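Local coordinates for protein Gp26 (Listeria phage P40, PDB 4JZ5) that probably cleaves the glycan strands of Listeria cell-wall peptidoglycan, as the glycosyl hydrolase family 25 catalytic domain of a phage endolysin, at residues 80-85 and 91-96; 48-51 and 56-59; 114-119 and 134-139; 99-104 and 141-146. All blocks are in the same frame, centred on the assembly; numbering follows the deposited sequence.

Contact 1 of 4, residues 80-85 and 91-96; sequences HYALFE and INEANM
Glu93 reaches from its helix into the chain that leaves strand 76-81, and Leu83 meets it there. Leu83 N lies 2.9 Å from Glu93 OE1 in a hydrogen bond that is nearly straight, with 175° at the hydrogen. The exact place of OE1 is somewhat doubtful, since the model sets it too close to the His80 ring. Glu93 has the length for this span: with CG anti to its carbonyl carbon (chi1 -74°) and the chain extended beyond, the carboxylate stands well clear of the helix.

Packing is tight round this acid. Phe84 brings its CB to 3.5 Å from Glu93 CD, while its ring stands obliquely to the carboxylate. On the strand side the flat ring of His80 packs against the helix backbone; its plane is turned 70° from the carboxylate, and Glu93 O sits over the rim of one face, 3.9 Å above the ring plane. His80 NE2 is engaged elsewhere, hydrogen-bonded to Gly54 O. The contact slackens toward Met96, whose CB comes only to 4.2 Å from His80 NE2 before the flexible thioether chain bends away. Of the Leu83 side chain it is CB that touches, 3.4 Å from Glu93 OE2, and the branched end leads away.

Strand 76-81 and helix 87-106 begin a beta-alpha-beta unit, and the contact ties the connecting loop back to the helix. As far as OE1 is placed correctly, its bond probably steadies the main chain at Leu83; the nearby carbonyl Leu83 O, itself an acceptor, gives OE2 no donor.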
loop_
_atom_site.group_PDB
_atom_site.type_symbol
_atom_site.label_atom_id
_atom_site.label_comp_id
_atom_site.label_asym_id
_atom_site.label_seq_id
_atom_site.Cartn_x
_atom_site.Cartn_y
_atom_site.Cartn_z
ATOM N N HIS A 80 2.082 -0.908 -5.377
ATOM C CA HIS A 80 2.653 -1.749 -6.412
ATOM C C HIS A 80 3.518 -2.835 -5.796
ATOM O O HIS A 80 4.394 -2.531 -4.987
ATOM C CB HIS A 80 3.548 -0.898 -7.314
ATOM C CG HIS A 80 4.257 -1.697 -8.352
ATOM N ND1 HIS A 80 5.584 -2.070 -8.299
ATOM C CD2 HIS A 80 3.752 -2.227 -9.482
ATOM C CE1 HIS A 80 5.862 -2.780 -9.386
ATOM N NE2 HIS A 80 4.764 -2.893 -10.108
ATOM N N TYR A 81 3.282 -4.092 -6.176
ATOM C CA TYR A 81 4.089 -5.208 -5.707
ATOM C C TYR A 81 5.298 -5.355 -6.625
ATOM O O TYR A 81 5.177 -5.748 -7.794
ATOM C CB TYR A 81 3.273 -6.513 -5.666
ATOM C CG TYR A 81 4.045 -7.619 -4.992
ATOM C CD1 TYR A 81 4.973 -8.373 -5.695
ATOM C CD2 TYR A 81 3.907 -7.856 -3.635
ATOM C CE1 TYR A 81 5.703 -9.366 -5.074
ATOM C CE2 TYR A 81 4.636 -8.862 -3.006
ATOM C CZ TYR A 81 5.545 -9.586 -3.730
ATOM O OH TYR A 81 6.277 -10.573 -3.106
ATOM N N ALA A 82 6.463 -5.006 -6.102
ATOM C CA ALA A 82 7.675 -4.925 -6.907
ATOM C C ALA A 82 8.291 -6.272 -7.256
ATOM O O ALA A 82 8.411 -7.146 -6.396
ATOM C CB ALA A 82 8.705 -4.109 -6.174
ATOM N N LEU A 83 8.726 -6.386 -8.506
ATOM C CA LEU A 83 9.425 -7.561 -9.018
ATOM C C LEU A 83 10.585 -7.145 -9.928
ATOM O O LEU A 83 11.031 -7.915 -10.771
ATOM C CB LEU A 83 8.455 -8.441 -9.802
ATOM C CG LEU A 83 7.377 -9.090 -8.933
ATOM C CD1 LEU A 83 6.281 -9.713 -9.782
ATOM C CD2 LEU A 83 7.975 -10.123 -7.999
ATOM N N PHE A 84 11.108 -5.933 -9.753
ATOM C CA PHE A 84 11.974 -5.381 -10.786
ATOM C C PHE A 84 13.381 -5.969 -10.820
ATOM O O PHE A 84 13.961 -6.341 -9.799
ATOM C CB PHE A 84 11.991 -3.838 -10.787
ATOM C CG PHE A 84 12.129 -3.179 -9.433
ATOM C CD1 PHE A 84 13.316 -3.233 -8.716
ATOM C CD2 PHE A 84 11.092 -2.436 -8.913
ATOM C CE1 PHE A 84 13.439 -2.577 -7.499
ATOM C CE2 PHE A 84 11.227 -1.759 -7.707
ATOM C CZ PHE A 84 12.394 -1.832 -6.999
ATOM N N GLU A 85 13.918 -6.037 -12.029
ATOM C CA GLU A 85 15.221 -6.644 -12.275
ATOM C C GLU A 85 16.390 -5.674 -12.118
ATOM O O GLU A 85 17.542 -6.106 -12.134
ATOM C CB GLU A 85 15.251 -7.253 -13.687
ATOM C CG GLU A 85 14.292 -8.435 -13.846
ATOM C CD GLU A 85 14.408 -9.163 -15.167
ATOM O OE1 GLU A 85 15.201 -8.731 -16.036
ATOM O OE2 GLU A 85 13.724 -10.215 -15.321
ATOM N N ILE A 91 12.276 1.175 -13.833
ATOM C CA ILE A 91 11.500 2.293 -14.339
ATOM C C ILE A 91 10.214 1.792 -14.992
ATOM O O ILE A 91 9.146 2.393 -14.825
ATOM C CB ILE A 91 12.335 3.128 -15.335
ATOM C CG1 ILE A 91 13.616 3.636 -14.663
ATOM C CG2 ILE A 91 11.522 4.295 -15.883
ATOM C CD1 ILE A 91 13.374 4.443 -13.393
ATOM N N ASN A 92 10.287 0.683 -15.723
ATOM C CA ASN A 92 9.075 0.148 -16.333
ATOM C C ASN A 92 8.058 -0.246 -15.262
ATOM O O ASN A 92 6.852 -0.047 -15.442
ATOM C CB ASN A 92 9.392 -1.023 -17.257
ATOM C CG ASN A 92 10.158 -0.599 -18.494
ATOM O OD1 ASN A 92 10.131 0.561 -18.887
ATOM N ND2 ASN A 92 10.826 -1.549 -19.125
ATOM N N GLU A 93 8.528 -0.778 -14.135
ATOM C CA GLU A 93 7.624 -1.080 -13.033
ATOM C C GLU A 93 7.067 0.199 -12.405
ATOM O O GLU A 93 5.880 0.261 -12.059
ATOM C CB GLU A 93 8.306 -1.946 -11.966
ATOM C CG GLU A 93 8.469 -3.387 -12.440
ATOM C CD GLU A 93 8.547 -4.420 -11.342
ATOM O OE1 GLU A 93 8.244 -4.100 -10.157
ATOM O OE2 GLU A 93 8.868 -5.576 -11.676
ATOM N N ALA A 94 7.890 1.228 -12.257
ATOM C CA ALA A 94 7.386 2.511 -11.780
ATOM C C ALA A 94 6.277 3.015 -12.704
ATOM O O ALA A 94 5.260 3.534 -12.225
ATOM C CB ALA A 94 8.517 3.509 -11.687
ATOM N N ASN A 95 6.454 2.837 -14.009
ATOM C CA ASN A 95 5.425 3.243 -14.956
ATOM C C ASN A 95 4.146 2.424 -14.852
ATOM O O ASN A 95 3.081 2.912 -15.196
ATOM C CB ASN A 95 5.961 3.199 -16.377
ATOM C CG ASN A 95 6.901 4.340 -16.664
ATOM O OD1 ASN A 95 6.806 5.401 -16.051
ATOM N ND2 ASN A 95 7.799 4.141 -17.621
ATOM N N MET A 96 4.224 1.189 -14.362
ATOM C CA MET A 96 3.012 0.411 -14.077
ATOM C C MET A 96 2.181 1.114 -13.015
ATOM O O MET A 96 0.963 1.233 -13.122
ATOM C CB MET A 96 3.360 -0.993 -13.567
ATOM C CG MET A 96 3.945 -1.941 -14.601
ATOM S SD MET A 96 2.772 -2.527 -15.856
ATOM C CE MET A 96 1.729 -3.647 -14.946
#

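Contact 2 of 4, residues 48-51 and 56-59; sequences VIRS and QKYD
The short beta hairpin formed by strands 46-53 and 57-58 holds this contact, and Gln56 with Lys57 opposite Asn53 makes a classic beta bulge in it. Beyond the bulge Ser51 and Asp59 pair through the main chain: Asp59 N donates to Ser51 O over 2.9 Å at 163°. The same oxygen takes a CA-H contact from Tyr58 and lies at the edge of the Tyr58 ring.

The side-chain link is a salt bridge. Arg50 bends at chi3 (75°), which brings the edge of its guanidinium to the carboxylate of Asp59, the two planes being 66° apart. Arg50 NE lies 2.8 Å from Asp59 OD2, meeting it on the anti side, and Arg50 NH2 adds a weak bond to the same oxygen. Arginine suits the place because one side chain offers two adjacent N-H groups. Asp59 OD2 further accepts from Lys30 N, and OD1 from Arg61 N, so the short Asp59 carboxylate serves several donors at once.

Two waters extend the link. One donates to Arg50 O at 2.8 Å and, weakly, to Asp59 OD1. The other accepts from Arg50 NH2 at 2.7 Å and from Lys57 NZ at 3.0 Å, lying between two like charges; Lys57 also has a salt bridge to Glu60.

Strand 46-53 runs parallel between strands 25-28 and 76-81, while Tyr58 reaches helix 87-106, with Lys103 in a cation-pi contact, and Ile49 packs on helix 62-72.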
loop_
_atom_site.group_PDB
_atom_site.type_symbol
_atom_site.label_atom_id
_atom_site.label_comp_id
_atom_site.label_asym_id
_atom_site.label_seq_id
_atom_site.Cartn_x
_atom_site.Cartn_y
_atom_site.Cartn_z
ATOM N N VAL A 48 -5.846 1.053 0.965
ATOM C CA VAL A 48 -4.829 0.976 -0.073
ATOM C C VAL A 48 -5.125 -0.245 -0.941
ATOM O O VAL A 48 -5.324 -1.335 -0.422
ATOM C CB VAL A 48 -3.406 0.854 0.502
ATOM C CG1 VAL A 48 -2.391 1.286 -0.562
ATOM C CG2 VAL A 48 -3.246 1.698 1.763
ATOM N N ILE A 49 -5.167 -0.070 -2.259
ATOM C CA ILE A 49 -5.466 -1.169 -3.157
ATOM C C ILE A 49 -4.263 -1.509 -4.006
ATOM O O ILE A 49 -3.481 -0.639 -4.391
ATOM C CB ILE A 49 -6.704 -0.900 -4.044
ATOM C CG1 ILE A 49 -6.438 0.145 -5.119
ATOM C CG2 ILE A 49 -7.879 -0.486 -3.181
ATOM C CD1 ILE A 49 -7.648 0.471 -5.964
ATOM N N ARG A 50 -4.102 -2.786 -4.319
ATOM C CA ARG A 50 -2.975 -3.230 -5.138
ATOM C C ARG A 50 -3.163 -2.812 -6.587
ATOM O O ARG A 50 -4.206 -3.081 -7.179
ATOM C CB ARG A 50 -2.804 -4.745 -5.072
ATOM C CG ARG A 50 -1.484 -5.209 -5.687
ATOM C CD ARG A 50 -1.172 -6.663 -5.395
ATOM N NE ARG A 50 -1.998 -7.553 -6.196
ATOM C CZ ARG A 50 -1.865 -8.875 -6.218
ATOM N NH1 ARG A 50 -0.938 -9.468 -5.479
ATOM N NH2 ARG A 50 -2.664 -9.601 -6.984
ATOM N N SER A 51 -2.139 -2.181 -7.163
ATOM C CA SER A 51 -2.183 -1.734 -8.542
ATOM C C SER A 51 -1.765 -2.794 -9.545
ATOM O O SER A 51 -2.338 -2.895 -10.629
ATOM C CB SER A 51 -1.270 -0.525 -8.721
ATOM O OG SER A 51 0.084 -0.816 -8.409
ATOM N N GLN A 56 4.101 -7.703 -14.919
ATOM C CA GLN A 56 3.389 -8.901 -15.339
ATOM C C GLN A 56 1.912 -8.613 -15.574
ATOM O O GLN A 56 1.348 -9.051 -16.573
ATOM C CB GLN A 56 3.546 -9.991 -14.284
ATOM C CG GLN A 56 2.881 -11.302 -14.638
ATOM C CD GLN A 56 3.134 -12.379 -13.614
ATOM O OE1 GLN A 56 3.599 -12.122 -12.503
ATOM N NE2 GLN A 56 2.830 -13.614 -13.991
ATOM N N LYS A 57 1.279 -7.885 -14.662
ATOM C CA LYS A 57 -0.149 -7.619 -14.773
ATOM C C LYS A 57 -0.560 -6.500 -13.835
ATOM O O LYS A 57 0.098 -6.236 -12.820
ATOM C CB LYS A 57 -0.954 -8.873 -14.421
ATOM C CG LYS A 57 -0.828 -9.271 -12.964
ATOM C CD LYS A 57 -1.695 -10.483 -12.624
ATOM C CE LYS A 57 -1.720 -10.733 -11.123
ATOM N NZ LYS A 57 -2.336 -12.044 -10.784
ATOM N N TYR A 58 -1.648 -5.832 -14.189
ATOM C CA TYR A 58 -2.382 -5.042 -13.219
ATOM C C TYR A 58 -3.182 -5.986 -12.342
ATOM O O TYR A 58 -3.577 -7.069 -12.775
ATOM C CB TYR A 58 -3.297 -4.035 -13.918
ATOM C CG TYR A 58 -2.491 -3.046 -14.725
ATOM C CD1 TYR A 58 -1.894 -1.950 -14.117
ATOM C CD2 TYR A 58 -2.270 -3.240 -16.082
ATOM C CE1 TYR A 58 -1.127 -1.053 -14.850
ATOM C CE2 TYR A 58 -1.510 -2.345 -16.826
ATOM C CZ TYR A 58 -0.937 -1.259 -16.204
ATOM O OH TYR A 58 -0.183 -0.376 -16.956
ATOM N N ASP A 59 -3.419 -5.598 -11.101
ATOM C CA ASP A 59 -4.266 -6.408 -10.236
ATOM C C ASP A 59 -5.656 -6.521 -10.849
ATOM O O ASP A 59 -6.223 -5.523 -11.314
ATOM C CB ASP A 59 -4.319 -5.793 -8.848
ATOM C CG ASP A 59 -5.168 -6.596 -7.891
ATOM O OD1 ASP A 59 -6.406 -6.423 -7.928
ATOM O OD2 ASP A 59 -4.605 -7.402 -7.113
HETATM O O HOH W 1 -6.627 -4.122 -6.142
HETATM O O HOH W 2 -1.952 -12.027 -7.818
#

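Contact 3 of 4, residues 114-119 and 134-139; sequences LFLDYE and RFIDHV
Phe135 O accepts from Val139 N at 3.0 Å, a helical bond that sets these two side chains one turn apart on the flank facing strand 114-117. Leu116 packs against the face of the Phe135 ring. Its CG is anti to the backbone N (chi1 173°), and with chi2 near 56° this carries CD1 over the middle of the ring, 3.8 Å from the centroid and only 10° off the ring normal: a CH-pi contact over the face. The other branch, CD2, lies between the Phe135 ring and Ile136, whose CG1 it meets at 4.0 Å. Two residues earlier, on the same face of the strand, Leu114 CD1 touches Val139 CG1 at 3.6 Å, where a small beta-branched residue fits close to the helix.

Strand and helix run nearly antiparallel, their axes 9.4 Å apart, as expected where a helix returns over the sheet in a beta-alpha-beta unit of the family's barrel. Asp117 closes the strand, and Tyr118 and Glu119 follow it; together they match the Asp-X-Glu pattern that carries the catalytic acids in family 25 relatives, probably here too.

The contact itself is wholly apolar, so its hold comes from dispersion and from burial of hydrocarbon.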
loop_
_atom_site.group_PDB
_atom_site.type_symbol
_atom_site.label_atom_id
_atom_site.label_comp_id
_atom_site.label_asym_id
_atom_site.label_seq_id
_atom_site.Cartn_x
_atom_site.Cartn_y
_atom_site.Cartn_z
ATOM N N LEU A 114 0.520 6.809 -2.949
ATOM C CA LEU A 114 1.023 5.656 -3.670
ATOM C C LEU A 114 2.119 4.995 -2.851
ATOM O O LEU A 114 2.743 5.634 -2.013
ATOM C CB LEU A 114 1.581 6.083 -5.033
ATOM C CG LEU A 114 0.616 6.868 -5.927
ATOM C CD1 LEU A 114 1.358 7.437 -7.115
ATOM C CD2 LEU A 114 -0.545 6.009 -6.409
ATOM N N PHE A 115 2.345 3.700 -3.089
ATOM C CA PHE A 115 3.341 2.948 -2.332
ATOM C C PHE A 115 4.088 1.943 -3.185
ATOM O O PHE A 115 3.524 1.300 -4.068
ATOM C CB PHE A 115 2.669 2.153 -1.211
ATOM C CG PHE A 115 2.110 2.997 -0.120
ATOM C CD1 PHE A 115 2.914 3.385 0.934
ATOM C CD2 PHE A 115 0.796 3.387 -0.121
ATOM C CE1 PHE A 115 2.416 4.157 1.964
ATOM C CE2 PHE A 115 0.301 4.170 0.913
ATOM C CZ PHE A 115 1.118 4.550 1.940
ATOM N N LEU A 116 5.374 1.803 -2.869
ATOM C CA LEU A 116 6.196 0.702 -3.319
ATOM C C LEU A 116 6.174 -0.389 -2.242
ATOM O O LEU A 116 6.609 -0.151 -1.109
ATOM C CB LEU A 116 7.629 1.183 -3.520
ATOM C CG LEU A 116 8.671 0.115 -3.824
ATOM C CD1 LEU A 116 8.284 -0.684 -5.046
ATOM C CD2 LEU A 116 10.040 0.745 -4.029
ATOM N N ASP A 117 5.682 -1.574 -2.597
ATOM C CA ASP A 117 5.707 -2.761 -1.733
ATOM C C ASP A 117 6.896 -3.602 -2.170
ATOM O O ASP A 117 6.895 -4.181 -3.276
ATOM C CB ASP A 117 4.371 -3.497 -1.928
ATOM C CG ASP A 117 4.281 -4.839 -1.232
ATOM O OD1 ASP A 117 5.306 -5.430 -0.888
ATOM O OD2 ASP A 117 3.146 -5.327 -1.059
ATOM N N TYR A 118 7.947 -3.601 -1.350
ATOM C CA TYR A 118 9.210 -4.227 -1.730
ATOM C C TYR A 118 9.550 -5.267 -0.692
ATOM O O TYR A 118 10.074 -4.911 0.380
ATOM C CB TYR A 118 10.365 -3.212 -1.868
ATOM C CG TYR A 118 11.503 -3.830 -2.638
ATOM C CD1 TYR A 118 11.515 -3.823 -4.016
ATOM C CD2 TYR A 118 12.519 -4.505 -1.995
ATOM C CE1 TYR A 118 12.515 -4.450 -4.731
ATOM C CE2 TYR A 118 13.526 -5.130 -2.702
ATOM C CZ TYR A 118 13.511 -5.121 -4.064
ATOM O OH TYR A 118 14.522 -5.763 -4.743
ATOM N N GLU A 119 9.248 -6.531 -0.987
ATOM C CA GLU A 119 9.398 -7.577 0.016
ATOM C C GLU A 119 10.027 -8.864 -0.523
ATOM O O GLU A 119 10.083 -9.871 0.181
ATOM C CB GLU A 119 8.046 -7.852 0.655
ATOM C CG GLU A 119 7.021 -8.429 -0.284
ATOM C CD GLU A 119 5.631 -8.550 0.369
ATOM O OE1 GLU A 119 4.783 -7.653 0.250
ATOM O OE2 GLU A 119 5.358 -9.588 1.011
ATOM N N ARG A 134 15.181 4.695 -7.098
ATOM C CA ARG A 134 14.900 4.989 -8.499
ATOM C C ARG A 134 13.413 4.856 -8.796
ATOM O O ARG A 134 12.842 5.704 -9.499
ATOM C CB ARG A 134 15.715 4.090 -9.426
ATOM C CG ARG A 134 17.218 4.322 -9.335
ATOM C CD ARG A 134 17.963 3.362 -10.256
ATOM N NE ARG A 134 17.694 3.661 -11.658
ATOM C CZ ARG A 134 17.262 2.801 -12.571
ATOM N NH1 ARG A 134 17.042 1.529 -12.288
ATOM N NH2 ARG A 134 17.048 3.245 -13.802
ATOM N N PHE A 135 12.791 3.803 -8.289
ATOM C CA PHE A 135 11.361 3.602 -8.484
ATOM C C PHE A 135 10.549 4.758 -7.905
ATOM O O PHE A 135 9.701 5.334 -8.583
ATOM C CB PHE A 135 10.963 2.270 -7.833
ATOM C CG PHE A 135 9.490 1.941 -7.931
ATOM C CD1 PHE A 135 8.565 2.548 -7.099
ATOM C CD2 PHE A 135 9.040 1.002 -8.851
ATOM C CE1 PHE A 135 7.217 2.243 -7.194
ATOM C CE2 PHE A 135 7.692 0.685 -8.945
ATOM C CZ PHE A 135 6.784 1.314 -8.114
ATOM N N ILE A 136 10.806 5.075 -6.648
ATOM C CA ILE A 136 10.052 6.097 -5.935
ATOM C C ILE A 136 10.256 7.472 -6.570
ATOM O O ILE A 136 9.282 8.201 -6.787
ATOM C CB ILE A 136 10.437 6.068 -4.448
ATOM C CG1 ILE A 136 9.879 4.783 -3.808
ATOM C CG2 ILE A 136 9.971 7.330 -3.721
ATOM C CD1 ILE A 136 10.424 4.499 -2.434
ATOM N N ASP A 137 11.498 7.816 -6.893
ATOM C CA ASP A 137 11.765 9.081 -7.545
ATOM C C ASP A 137 10.986 9.176 -8.848
ATOM O O ASP A 137 10.465 10.244 -9.195
ATOM C CB ASP A 137 13.241 9.212 -7.897
ATOM C CG ASP A 137 14.162 9.372 -6.690
ATOM O OD1 ASP A 137 13.688 9.563 -5.563
ATOM O OD2 ASP A 137 15.396 9.322 -6.908
ATOM N N HIS A 138 10.945 8.097 -9.619
ATOM C CA HIS A 138 10.251 8.142 -10.891
ATOM C C HIS A 138 8.761 8.386 -10.706
ATOM O O HIS A 138 8.166 9.236 -11.374
ATOM C CB HIS A 138 10.505 6.868 -11.695
ATOM C CG HIS A 138 10.026 6.964 -13.099
ATOM N ND1 HIS A 138 10.699 7.701 -14.047
ATOM C CD2 HIS A 138 8.941 6.450 -13.721
ATOM C CE1 HIS A 138 10.046 7.634 -15.194
ATOM N NE2 HIS A 138 8.979 6.879 -15.024
ATOM N N VAL A 139 8.144 7.639 -9.799
ATOM C CA VAL A 139 6.712 7.785 -9.594
ATOM C C VAL A 139 6.368 9.193 -9.080
ATOM O O VAL A 139 5.421 9.819 -9.557
ATOM C CB VAL A 139 6.180 6.708 -8.639
ATOM C CG1 VAL A 139 4.702 6.923 -8.364
ATOM C CG2 VAL A 139 6.427 5.322 -9.205
#

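Contact 4 of 4, residues 99-104 and 141-146; sequences SAYKKC and GQTGVK
Tyr101 projects from helix 87-106 with its ring leaning obliquely across two side chains of residues 141-146, and the phenol end does most of the touching. Its OH lies 3.5 Å from Val145 CG2, and Tyr101 CZ is 3.7 Å from that same methyl. Nearer the root of the ring, Tyr101 CD2 meets Thr143 CG2 at 4.2 Å, a looser touch. The ring thus spans both methyls along its length, as a long flat residue of a partly exposed surface site can do.

Thr143 is turned so that its methyl looks to the ring while its hydroxyl looks to the chain. OG1 sits between the backbone N and the carbonyl carbon (chi1 67°), where it accepts from Val145 N over 3.1 Å at 164°. That is an ST turn, and OG1 is also hydrogen-bonded to Val139 O, one turn back in the helix. The turn ends helix 128-143: Gly144 leaves it with phi 74°, a value easy for glycine, and the chain then heads for strand 147-152.

Val145, beta-branched and compact, sends CG2 to the tyrosine. Leu114 of the neighbouring strand touches Tyr101, Thr143 and Val145 alike, packing where helix 87-106 meets the end of helix 128-143, and Pro111 and Leu78 also pack against the Tyr101 side chain.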
loop_
_atom_site.group_PDB
_atom_site.type_symbol
_atom_site.label_atom_id
_atom_site.label_comp_id
_atom_site.label_asym_id
_atom_site.label_seq_id
_atom_site.Cartn_x
_atom_site.Cartn_y
_atom_site.Cartn_z
ATOM N N SER A 99 0.718 4.235 -14.478
ATOM C CA SER A 99 -0.385 3.867 -15.350
ATOM C C SER A 99 -1.630 3.465 -14.566
ATOM O O SER A 99 -2.745 3.817 -14.946
ATOM C CB SER A 99 0.045 2.740 -16.279
ATOM O OG SER A 99 0.952 3.219 -17.253
ATOM N N ALA A 100 -1.441 2.729 -13.479
ATOM C CA ALA A 100 -2.564 2.343 -12.626
ATOM C C ALA A 100 -3.241 3.571 -12.025
ATOM O O ALA A 100 -4.476 3.646 -11.959
ATOM C CB ALA A 100 -2.086 1.410 -11.527
ATOM N N TYR A 101 -2.433 4.515 -11.566
ATOM C CA TYR A 101 -2.944 5.790 -11.071
ATOM C C TYR A 101 -3.780 6.492 -12.156
ATOM O O TYR A 101 -4.901 6.940 -11.906
ATOM C CB TYR A 101 -1.760 6.644 -10.596
ATOM C CG TYR A 101 -2.146 8.038 -10.180
ATOM C CD1 TYR A 101 -2.720 8.293 -8.948
ATOM C CD2 TYR A 101 -1.940 9.106 -11.029
ATOM C CE1 TYR A 101 -3.079 9.572 -8.581
ATOM C CE2 TYR A 101 -2.284 10.382 -10.663
ATOM C CZ TYR A 101 -2.864 10.620 -9.446
ATOM O OH TYR A 101 -3.213 11.901 -9.092
ATOM N N LYS A 102 -3.244 6.560 -13.365
ATOM C CA LYS A 102 -3.980 7.144 -14.476
ATOM C C LYS A 102 -5.277 6.389 -14.773
ATOM O O LYS A 102 -6.292 7.002 -15.072
ATOM C CB LYS A 102 -3.092 7.196 -15.717
ATOM C CG LYS A 102 -1.917 8.161 -15.611
ATOM C CD LYS A 102 -1.013 8.003 -16.833
ATOM C CE LYS A 102 0.077 9.055 -16.936
ATOM N NZ LYS A 102 0.845 8.889 -18.209
ATOM N N LYS A 103 -5.256 5.070 -14.707
ATOM C CA LYS A 103 -6.460 4.277 -14.938
ATOM C C LYS A 103 -7.548 4.625 -13.922
ATOM O O LYS A 103 -8.721 4.760 -14.261
ATOM C CB LYS A 103 -6.141 2.791 -14.848
ATOM C CG LYS A 103 -5.381 2.203 -16.018
ATOM C CD LYS A 103 -5.054 0.737 -15.749
ATOM C CE LYS A 103 -4.221 0.136 -16.857
ATOM N NZ LYS A 103 -5.003 -0.013 -18.109
ATOM N N CYS A 104 -7.154 4.766 -12.662
ATOM C CA CYS A 104 -8.108 5.170 -11.646
ATOM C C CYS A 104 -8.699 6.536 -11.976
ATOM O O CYS A 104 -9.902 6.734 -11.895
ATOM C CB CYS A 104 -7.443 5.218 -10.280
ATOM S SG CYS A 104 -7.016 3.573 -9.635
ATOM N N GLY A 141 8.098 11.917 -9.518
ATOM C CA GLY A 141 8.354 12.872 -10.577
ATOM C C GLY A 141 7.320 12.868 -11.681
ATOM O O GLY A 141 7.127 13.892 -12.338
ATOM N N GLN A 142 6.683 11.726 -11.905
ATOM C CA GLN A 142 5.653 11.617 -12.926
ATOM C C GLN A 142 4.302 12.142 -12.468
ATOM O O GLN A 142 3.535 12.654 -13.283
ATOM C CB GLN A 142 5.492 10.164 -13.383
ATOM C CG GLN A 142 6.692 9.595 -14.137
ATOM C CD GLN A 142 6.987 10.302 -15.452
ATOM O OE1 GLN A 142 8.082 10.824 -15.648
ATOM N NE2 GLN A 142 6.024 10.312 -16.355
ATOM N N THR A 143 4.009 12.022 -11.180
ATOM C CA THR A 143 2.661 12.247 -10.684
ATOM C C THR A 143 2.498 13.423 -9.720
ATOM O O THR A 143 1.413 13.969 -9.617
ATOM C CB THR A 143 2.125 10.997 -9.950
ATOM O OG1 THR A 143 2.864 10.779 -8.740
ATOM C CG2 THR A 143 2.157 9.768 -10.849
ATOM N N GLY A 144 3.537 13.771 -8.975
ATOM C CA GLY A 144 3.396 14.770 -7.922
ATOM C C GLY A 144 2.655 14.262 -6.695
ATOM O O GLY A 144 2.367 15.058 -5.793
ATOM N N VAL A 145 2.333 12.974 -6.669
ATOM C CA VAL A 145 1.621 12.367 -5.552
ATOM C C VAL A 145 2.665 11.806 -4.603
ATOM O O VAL A 145 3.742 11.372 -5.034
ATOM C CB VAL A 145 0.681 11.260 -6.069
ATOM C CG1 VAL A 145 -0.039 10.539 -4.923
ATOM C CG2 VAL A 145 -0.335 11.854 -7.030
ATOM N N LYS A 146 2.379 11.809 -3.305
ATOM C CA LYS A 146 3.310 11.228 -2.346
ATOM C C LYS A 146 3.437 9.719 -2.530
ATOM O O LYS A 146 2.474 9.031 -2.890
ATOM C CB LYS A 146 2.885 11.541 -0.919
ATOM C CG LYS A 146 2.975 13.022 -0.585
ATOM C CD LYS A 146 2.711 13.279 0.881
ATOM C CE LYS A 146 2.806 14.751 1.234
ATOM N NZ LYS A 146 4.177 15.303 1.047
#

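Contacts 1 and 3 are the nearest pair, their centres about 8 Å apart, and probable hydrogen bonds join them: Asn95 OD1 to His138 NE2 at 2.8 Å and His80 O to Asp117 N at 2.9 Å. Contacts 1 and 4 share helix 87-106, and contacts 3 and 4 share helix 128-143; Leu114 of contact 3 packs on contact 4, and Leu114 N lies 3.0 Å from Lys146 O, a probable hydrogen bond. Contact 2, centred about 11 Å from contact 1, reaches it through Ser51 and Tyr58; Tyr58 also packs on Ser99 of contact 4, and Ser51 CB lies 3.5 Å from Ala100 CB. The probable catalytic acids, Asp117 at the strand's end and Glu119 just beyond it, lie beside the strand of contact 1.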